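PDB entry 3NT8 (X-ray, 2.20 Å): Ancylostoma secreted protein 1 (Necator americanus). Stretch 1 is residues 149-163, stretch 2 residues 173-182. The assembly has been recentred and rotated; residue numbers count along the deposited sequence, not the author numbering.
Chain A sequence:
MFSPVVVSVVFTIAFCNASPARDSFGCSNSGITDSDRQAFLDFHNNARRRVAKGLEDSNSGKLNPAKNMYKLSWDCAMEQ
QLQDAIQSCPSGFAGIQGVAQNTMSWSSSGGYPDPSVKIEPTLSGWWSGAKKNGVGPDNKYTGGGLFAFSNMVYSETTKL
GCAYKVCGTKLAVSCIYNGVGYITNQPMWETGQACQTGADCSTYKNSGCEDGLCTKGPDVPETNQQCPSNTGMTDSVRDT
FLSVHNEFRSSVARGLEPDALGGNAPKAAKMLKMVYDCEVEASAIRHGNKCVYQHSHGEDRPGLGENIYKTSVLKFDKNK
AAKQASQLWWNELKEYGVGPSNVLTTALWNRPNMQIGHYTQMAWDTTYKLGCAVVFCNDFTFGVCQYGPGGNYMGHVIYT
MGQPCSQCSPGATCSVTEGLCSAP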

ATOM      1  N   PHE A 149      -6.058  14.943  -4.386  1.00 16.35           N
ATOM      2  CA  PHE A 149      -5.361  14.541  -5.597  1.00 16.72           C
ATOM      3  C   PHE A 149      -4.808  13.131  -5.516  1.00 15.93           C
ATOM      4  O   PHE A 149      -4.923  12.419  -6.497  1.00 15.94           O
ATOM      5  CB  PHE A 149      -4.251  15.563  -5.946  1.00 18.23           C
ATOM      6  CG  PHE A 149      -3.276  15.101  -7.043  1.00 19.13           C
ATOM      7  CD1 PHE A 149      -3.610  15.242  -8.385  1.00 20.10           C
ATOM      8  CD2 PHE A 149      -2.024  14.545  -6.722  1.00 19.76           C
ATOM      9  CE1 PHE A 149      -2.727  14.832  -9.414  1.00 20.31           C
ATOM     10  CE2 PHE A 149      -1.101  14.132  -7.741  1.00 18.16           C
ATOM     11  CZ  PHE A 149      -1.455  14.265  -9.086  1.00 20.38           C
ATOM     12  N   SER A 150      -4.278  12.727  -4.358  1.00 14.68           N
ATOM     13  CA  SER A 150      -3.711  11.396  -4.108  1.00 15.09           C
ATOM     14  C   SER A 150      -4.671  10.231  -4.309  1.00 15.61           C
ATOM     15  O   SER A 150      -4.289   9.240  -4.947  1.00 16.88           O
ATOM     16  CB  SER A 150      -3.018  11.328  -2.735  1.00 13.60           C
ATOM     17  OG  SER A 150      -3.916  11.198  -1.642  1.00 16.58           O
ATOM     18  N   ASN A 151      -5.924  10.371  -3.844  1.00 15.41           N
ATOM     19  CA  ASN A 151      -6.984   9.402  -4.110  1.00 14.53           C
ATOM     20  C   ASN A 151      -7.357   9.304  -5.566  1.00 14.88           C
ATOM     21  O   ASN A 151      -7.614   8.219  -6.046  1.00 13.93           O
ATOM     22  CB  ASN A 151      -8.284   9.618  -3.264  1.00 15.32           C
ATOM     23  CG  ASN A 151      -8.001   9.615  -1.772  1.00 14.91           C
ATOM     24  OD1 ASN A 151      -7.260   8.774  -1.312  1.00 17.74           O
ATOM     25  ND2 ASN A 151      -8.530  10.611  -1.036  1.00 17.09           N
ATOM     26  N   MET A 152      -7.337  10.419  -6.272  1.00 15.23           N
ATOM     27  CA  MET A 152      -7.716  10.412  -7.697  1.00 14.44           C
ATOM     28  C   MET A 152      -6.662   9.723  -8.565  1.00 14.18           C
ATOM     29  O   MET A 152      -7.016   9.045  -9.527  1.00 14.60           O
ATOM     30  CB  MET A 152      -7.979  11.828  -8.204  1.00 11.84           C
ATOM     31  CG  MET A 152      -9.105  12.527  -7.501  1.00 13.58           C
ATOM     32  SD  MET A 152      -9.697  14.066  -8.313  1.00 16.91           S
ATOM     33  CE  MET A 152     -10.180  13.451  -9.951  1.00  7.10           C
ATOM     34  N   VAL A 153      -5.390   9.889  -8.208  1.00 14.30           N
ATOM     35  CA  VAL A 153      -4.264   9.568  -9.075  1.00 13.69           C
ATOM     36  C   VAL A 153      -3.621   8.246  -8.705  1.00 15.24           C
ATOM     37  O   VAL A 153      -2.830   7.693  -9.514  1.00 17.67           O
ATOM     38  CB  VAL A 153      -3.201  10.753  -9.115  1.00 13.26           C
ATOM     39  CG1 VAL A 153      -2.249  10.655  -7.987  1.00 14.68           C
ATOM     40  CG2 VAL A 153      -2.397  10.749 -10.369  1.00  8.18           C
ATOM     41  N   TYR A 154      -3.936   7.711  -7.513  1.00 14.82           N
ATOM     42  CA  TYR A 154      -3.180   6.591  -6.990  1.00 15.09           C
ATOM     43  C   TYR A 154      -3.144   5.390  -7.904  1.00 14.96           C
ATOM     44  O   TYR A 154      -4.156   4.781  -8.175  1.00 16.10           O
ATOM     45  CB  TYR A 154      -3.686   6.193  -5.582  1.00 16.27           C
ATOM     46  CG  TYR A 154      -2.773   5.212  -4.873  1.00 17.09           C
ATOM     47  CD1 TYR A 154      -1.452   5.562  -4.567  1.00 17.32           C
ATOM     48  CD2 TYR A 154      -3.223   3.939  -4.524  1.00 13.61           C
ATOM     49  CE1 TYR A 154      -0.582   4.637  -3.911  1.00 17.08           C
ATOM     50  CE2 TYR A 154      -2.407   3.062  -3.875  1.00 19.55           C
ATOM     51  CZ  TYR A 154      -1.083   3.400  -3.588  1.00 19.21           C
ATOM     52  OH  TYR A 154      -0.317   2.469  -2.938  1.00 27.04           O
ATOM     53  N   SER A 155      -1.964   4.997  -8.318  1.00 16.48           N
ATOM     54  CA  SER A 155      -1.815   4.053  -9.434  1.00 14.68           C
ATOM     55  C   SER A 155      -2.398   2.668  -9.197  1.00 16.56           C
ATOM     56  O   SER A 155      -2.900   2.100 -10.154  1.00 17.55           O
ATOM     57  CB  SER A 155      -0.364   4.002  -9.849  1.00 14.41           C
ATOM     58  OG  SER A 155       0.465   3.425  -8.868  1.00 16.57           O
ATOM     59  N   GLU A 156      -2.380   2.129  -7.963  1.00 16.29           N
ATOM     60  CA  GLU A 156      -2.856   0.779  -7.718  1.00 17.66           C
ATOM     61  C   GLU A 156      -4.350   0.709  -7.560  1.00 17.22           C
ATOM     62  O   GLU A 156      -4.912  -0.383  -7.528  1.00 16.82           O
ATOM     63  CB  GLU A 156      -2.224   0.149  -6.442  1.00 18.20           C
ATOM     64  CG  GLU A 156      -0.766   0.117  -6.431  1.00 23.00           C
ATOM     65  CD  GLU A 156      -0.216  -0.680  -5.249  1.00 29.83           C
ATOM     66  OE1 GLU A 156       0.925  -0.339  -4.919  1.00 32.03           O
ATOM     67  OE2 GLU A 156      -0.918  -1.570  -4.648  1.00 31.05           O
ATOM     68  N   THR A 157      -4.999   1.853  -7.423  1.00 17.93           N
ATOM     69  CA  THR A 157      -6.492   1.873  -7.370  1.00 19.31           C
ATOM     70  C   THR A 157      -7.075   1.348  -8.669  1.00 17.28           C
ATOM     71  O   THR A 157      -6.611   1.691  -9.733  1.00 16.75           O
ATOM     72  CB  THR A 157      -7.006   3.296  -7.099  1.00 18.66           C
ATOM     73  OG1 THR A 157      -6.424   3.721  -5.858  1.00 23.95           O
ATOM     74  CG2 THR A 157      -8.498   3.343  -6.947  1.00 16.69           C
ATOM     75  N   THR A 158      -8.093   0.515  -8.565  1.00 17.03           N
ATOM     76  CA  THR A 158      -8.768  -0.046  -9.717  1.00 17.20           C
ATOM     77  C   THR A 158     -10.295   0.225  -9.701  1.00 18.80           C
ATOM     78  O   THR A 158     -10.959   0.108 -10.742  1.00 19.03           O
ATOM     79  CB  THR A 158      -8.577  -1.578  -9.723  1.00 16.24           C
ATOM     80  OG1 THR A 158      -9.044  -2.109  -8.474  1.00 18.28           O
ATOM     81  CG2 THR A 158      -7.072  -1.943  -9.926  1.00 17.11           C
ATOM     82  N   LYS A 159     -10.864   0.536  -8.528  1.00 18.22           N
ATOM     83  CA  LYS A 159     -12.336   0.691  -8.446  1.00 19.73           C
ATOM     84  C   LYS A 159     -12.784   2.062  -7.931  1.00 20.11           C
ATOM     85  O   LYS A 159     -12.156   2.644  -7.030  1.00 19.13           O
ATOM     86  CB  LYS A 159     -12.972  -0.401  -7.600  1.00 20.22           C
ATOM     87  CG  LYS A 159     -13.121  -1.763  -8.285  1.00 25.36           C
ATOM     88  CD  LYS A 159     -14.130  -2.727  -7.600  1.00 30.24           C
ATOM     89  CE  LYS A 159     -13.599  -3.478  -6.395  1.00 38.78           C
ATOM     90  NZ  LYS A 159     -12.627  -4.576  -6.732  1.00 42.48           N
ATOM     91  N   LEU A 160     -13.885   2.560  -8.499  1.00 19.95           N
ATOM     92  CA  LEU A 160     -14.373   3.907  -8.232  1.00 21.78           C
ATOM     93  C   LEU A 160     -15.870   3.867  -7.888  1.00 22.42           C
ATOM     94  O   LEU A 160     -16.617   3.129  -8.536  1.00 23.18           O
ATOM     95  CB  LEU A 160     -14.188   4.792  -9.476  1.00 21.17           C
ATOM     96  CG  LEU A 160     -14.727   6.218  -9.336  1.00 22.59           C
ATOM     97  CD1 LEU A 160     -13.990   6.956  -8.271  1.00 23.48           C
ATOM     98  CD2 LEU A 160     -14.746   7.027 -10.657  1.00 24.63           C
ATOM     99  N   GLY A 161     -16.302   4.665  -6.902  1.00 21.72           N
ATOM    100  CA  GLY A 161     -17.736   4.825  -6.617  1.00 21.84           C
ATOM    101  C   GLY A 161     -18.061   6.248  -6.211  1.00 21.98           C
ATOM    102  O   GLY A 161     -17.515   6.753  -5.219  1.00 21.74           O
ATOM    103  N   CYS A 162     -18.926   6.912  -6.978  1.00 20.84           N
ATOM    104  CA  CYS A 162     -19.268   8.301  -6.635  1.00 21.32           C
ATOM    105  C   CYS A 162     -20.806   8.502  -6.601  1.00 21.53           C
ATOM    106  O   CYS A 162     -21.539   7.747  -7.274  1.00 20.96           O
ATOM    107  CB  CYS A 162     -18.625   9.325  -7.593  1.00 20.46           C
ATOM    108  SG  CYS A 162     -16.887   9.198  -8.044  1.00 20.60           S
ATOM    109  N   ALA A 163     -21.242   9.539  -5.861  1.00 19.74           N
ATOM    110  CA  ALA A 163     -22.622   9.921  -5.707  1.00 20.53           C
ATOM    111  C   ALA A 163     -22.720  11.382  -5.211  1.00 20.59           C
ATOM    112  O   ALA A 163     -21.787  11.850  -4.577  1.00 22.14           O
ATOM    113  CB  ALA A 163     -23.336   8.921  -4.715  1.00 20.09           C
ATOM    114  N   VAL A 173     -21.031  16.226  -2.798  1.00 17.97           N
ATOM    115  CA  VAL A 173     -20.513  15.395  -3.876  1.00 16.51           C
ATOM    116  C   VAL A 173     -19.274  14.662  -3.366  1.00 16.87           C
ATOM    117  O   VAL A 173     -18.437  15.270  -2.736  1.00 17.66           O
ATOM    118  CB  VAL A 173     -20.110  16.230  -5.092  1.00 15.77           C
ATOM    119  CG1 VAL A 173     -19.679  15.276  -6.224  1.00 15.99           C
ATOM    120  CG2 VAL A 173     -21.261  17.181  -5.519  1.00  9.51           C
ATOM    121  N   SER A 174     -19.206  13.357  -3.586  1.00 16.63           N
ATOM    122  CA  SER A 174     -18.245  12.492  -2.882  1.00 16.32           C
ATOM    123  C   SER A 174     -17.883  11.284  -3.774  1.00 15.47           C
ATOM    124  O   SER A 174     -18.650  10.873  -4.569  1.00 15.70           O
ATOM    125  CB  SER A 174     -18.751  12.018  -1.493  1.00 14.89           C
ATOM    126  OG  SER A 174     -17.708  11.308  -0.762  1.00 16.25           O
ATOM    127  N   CYS A 175     -16.672  10.769  -3.624  1.00 16.12           N
ATOM    128  CA  CYS A 175     -16.200   9.590  -4.367  1.00 15.95           C
ATOM    129  C   CYS A 175     -15.400   8.822  -3.360  1.00 16.10           C
ATOM    130  O   CYS A 175     -14.738   9.418  -2.513  1.00 16.21           O
ATOM    131  CB  CYS A 175     -15.273   9.953  -5.562  1.00 14.02           C
ATOM    132  SG  CYS A 175     -16.001  10.760  -6.978  1.00 16.73           S
ATOM    133  N   ILE A 176     -15.497   7.490  -3.456  1.00 16.92           N
ATOM    134  CA  ILE A 176     -14.703   6.567  -2.655  1.00 16.18           C
ATOM    135  C   ILE A 176     -13.887   5.680  -3.578  1.00 16.83           C
ATOM    136  O   ILE A 176     -14.266   5.476  -4.741  1.00 17.28           O
ATOM    137  CB  ILE A 176     -15.564   5.647  -1.705  1.00 15.79           C
ATOM    138  CG1 ILE A 176     -16.774   5.089  -2.414  1.00 14.03           C
ATOM    139  CG2 ILE A 176     -16.004   6.355  -0.462  1.00 14.12           C
ATOM    140  CD1 ILE A 176     -17.346   3.960  -1.667  1.00 13.09           C
ATOM    141  N   TYR A 177     -12.770   5.166  -3.068  1.00 16.84           N
ATOM    142  CA  TYR A 177     -11.743   4.519  -3.914  1.00 17.69           C
ATOM    143  C   TYR A 177     -11.216   3.327  -3.178  1.00 16.53           C
ATOM    144  O   TYR A 177     -10.986   3.425  -1.992  1.00 18.38           O
ATOM    145  CB  TYR A 177     -10.556   5.477  -4.161  1.00 17.49           C
ATOM    146  CG  TYR A 177     -10.943   6.799  -4.732  1.00 19.06           C
ATOM    147  CD1 TYR A 177     -10.762   7.078  -6.101  1.00 15.61           C
ATOM    148  CD2 TYR A 177     -11.404   7.807  -3.921  1.00 14.13           C
ATOM    149  CE1 TYR A 177     -11.076   8.314  -6.598  1.00 18.68           C
ATOM    150  CE2 TYR A 177     -11.709   9.045  -4.437  1.00 16.70           C
ATOM    151  CZ  TYR A 177     -11.534   9.297  -5.770  1.00 12.39           C
ATOM    152  OH  TYR A 177     -11.883  10.484  -6.313  1.00 12.22           O
ATOM    153  N   ASN A 178     -11.004   2.210  -3.863  1.00 15.87           N
ATOM    154  CA  ASN A 178     -10.508   1.021  -3.228  1.00 16.17           C
ATOM    155  C   ASN A 178      -8.967   1.017  -3.012  1.00 17.90           C
ATOM    156  O   ASN A 178      -8.363  -0.061  -2.850  1.00 17.74           O
ATOM    157  CB  ASN A 178     -10.917  -0.234  -4.013  1.00 15.92           C
ATOM    158  CG  ASN A 178     -10.187  -0.357  -5.380  1.00 19.02           C
ATOM    159  OD1 ASN A 178      -9.708   0.639  -5.936  1.00 19.67           O
ATOM    160  ND2 ASN A 178     -10.128  -1.586  -5.926  1.00 17.16           N
ATOM    161  N   GLY A 179      -8.345   2.195  -3.038  1.00 17.53           N
ATOM    162  CA  GLY A 179      -6.926   2.294  -2.726  1.00 17.92           C
ATOM    163  C   GLY A 179      -6.718   3.554  -1.907  1.00 17.61           C
ATOM    164  O   GLY A 179      -7.489   4.538  -2.037  1.00 17.13           O
ATOM    165  N   VAL A 180      -5.655   3.531  -1.108  1.00 17.88           N
ATOM    166  CA  VAL A 180      -5.294   4.635  -0.246  1.00 17.25           C
ATOM    167  C   VAL A 180      -4.041   5.402  -0.780  1.00 18.16           C
ATOM    168  O   VAL A 180      -2.937   4.837  -0.870  1.00 18.78           O
ATOM    169  CB  VAL A 180      -5.100   4.092   1.217  1.00 17.70           C
ATOM    170  CG1 VAL A 180      -4.720   5.217   2.170  1.00 14.34           C
ATOM    171  CG2 VAL A 180      -6.414   3.387   1.672  1.00 15.79           C
ATOM    172  N   GLY A 181      -4.198   6.685  -1.117  1.00 18.30           N
ATOM    173  CA  GLY A 181      -3.081   7.469  -1.675  1.00 18.25           C
ATOM    174  C   GLY A 181      -2.467   8.492  -0.735  1.00 18.69           C
ATOM    175  O   GLY A 181      -1.454   9.130  -1.066  1.00 18.15           O
ATOM    176  N   TYR A 182      -3.071   8.646   0.442  1.00 19.73           N
ATOM    177  CA  TYR A 182      -2.586   9.571   1.440  1.00 21.80           C
ATOM    178  C   TYR A 182      -1.631   8.971   2.529  1.00 23.16           C
ATOM    179  O   TYR A 182      -1.553   9.480   3.664  1.00 24.19           O
ATOM    180  CB  TYR A 182      -3.769  10.303   2.051  1.00 22.05           C
ATOM    181  CG  TYR A 182      -4.882   9.387   2.501  1.00 23.01           C
ATOM    182  CD1 TYR A 182      -4.791   8.754   3.738  1.00 23.54           C
ATOM    183  CD2 TYR A 182      -6.025   9.162   1.714  1.00 20.64           C
ATOM    184  CE1 TYR A 182      -5.780   7.909   4.178  1.00 24.63           C
ATOM    185  CE2 TYR A 182      -7.060   8.315   2.160  1.00 23.17           C
ATOM    186  CZ  TYR A 182      -6.915   7.697   3.411  1.00 27.69           C
ATOM    187  OH  TYR A 182      -7.848   6.816   3.942  1.00 32.17           O
TER
HETATM  188  O   HOH W   1      -6.948   6.037  -4.619  1.00 20.53           O

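Residues 159-163 and 173-177 pair as antiparallel strands, and beyond them the helix end and turn of the first stretch pack against the loop that follows the strand of the second stretch; together they bury 945 Å². Two-way backbone hydrogen bonds join Gly161 to Ile176 (Gly161 N to Ile176 O 3.1 Å, Ile176 N to Gly161 O 2.8 Å) and Ala163 to Ser174. Between these pairs Cys162 and Cys175 face each other with their CA atoms drawn to 4.0 Å, and a disulfide (Cys162 SG to Cys175 SG 2.1 Å) bolts the strands together. On the same face as the cysteines, Leu160 extends CD1 to 3.6 Å from Tyr177 CE1. On the other face Ile176 packs against the Gly161 backbone, its CG1 3.3 Å from Gly161 O.

The Tyr177 ring is the most prominent bump. It fills a hollow lined by Leu160, Met152 and Asn151, whose CB sits over the ring face, 3.9 Å from the centroid, in a CH-pi contact.

Where the strand pairing ends, Asn178 turns its amide back onto the first stretch. Its OD1 accepts from both Thr158 N (3.1 Å) and Lys159 N (2.8 Å), while Asn178 ND2 donates to Thr158 OG1 (2.8 Å), so one carboxamide serves as acceptor and donor at once.

Farther on, two glycines let the backbones close in. A CB on Gly179 would lie 2.4 Å from Thr157 OG1, and one on Gly181 would lie 2.4 Å from Ser150 O; both would clash. Bare of side chains, Gly181 instead lays its CA over the Tyr154 ring, 4.2 Å from the centroid. A water plugs the remaining gap, donating to Asn151 O (2.7 Å) and Gly179 O (3.0 Å) and hydrogen-bonding Thr157 OG1 (2.7 Å). Asn151 OD1, by contrast, is buried without a polar partner.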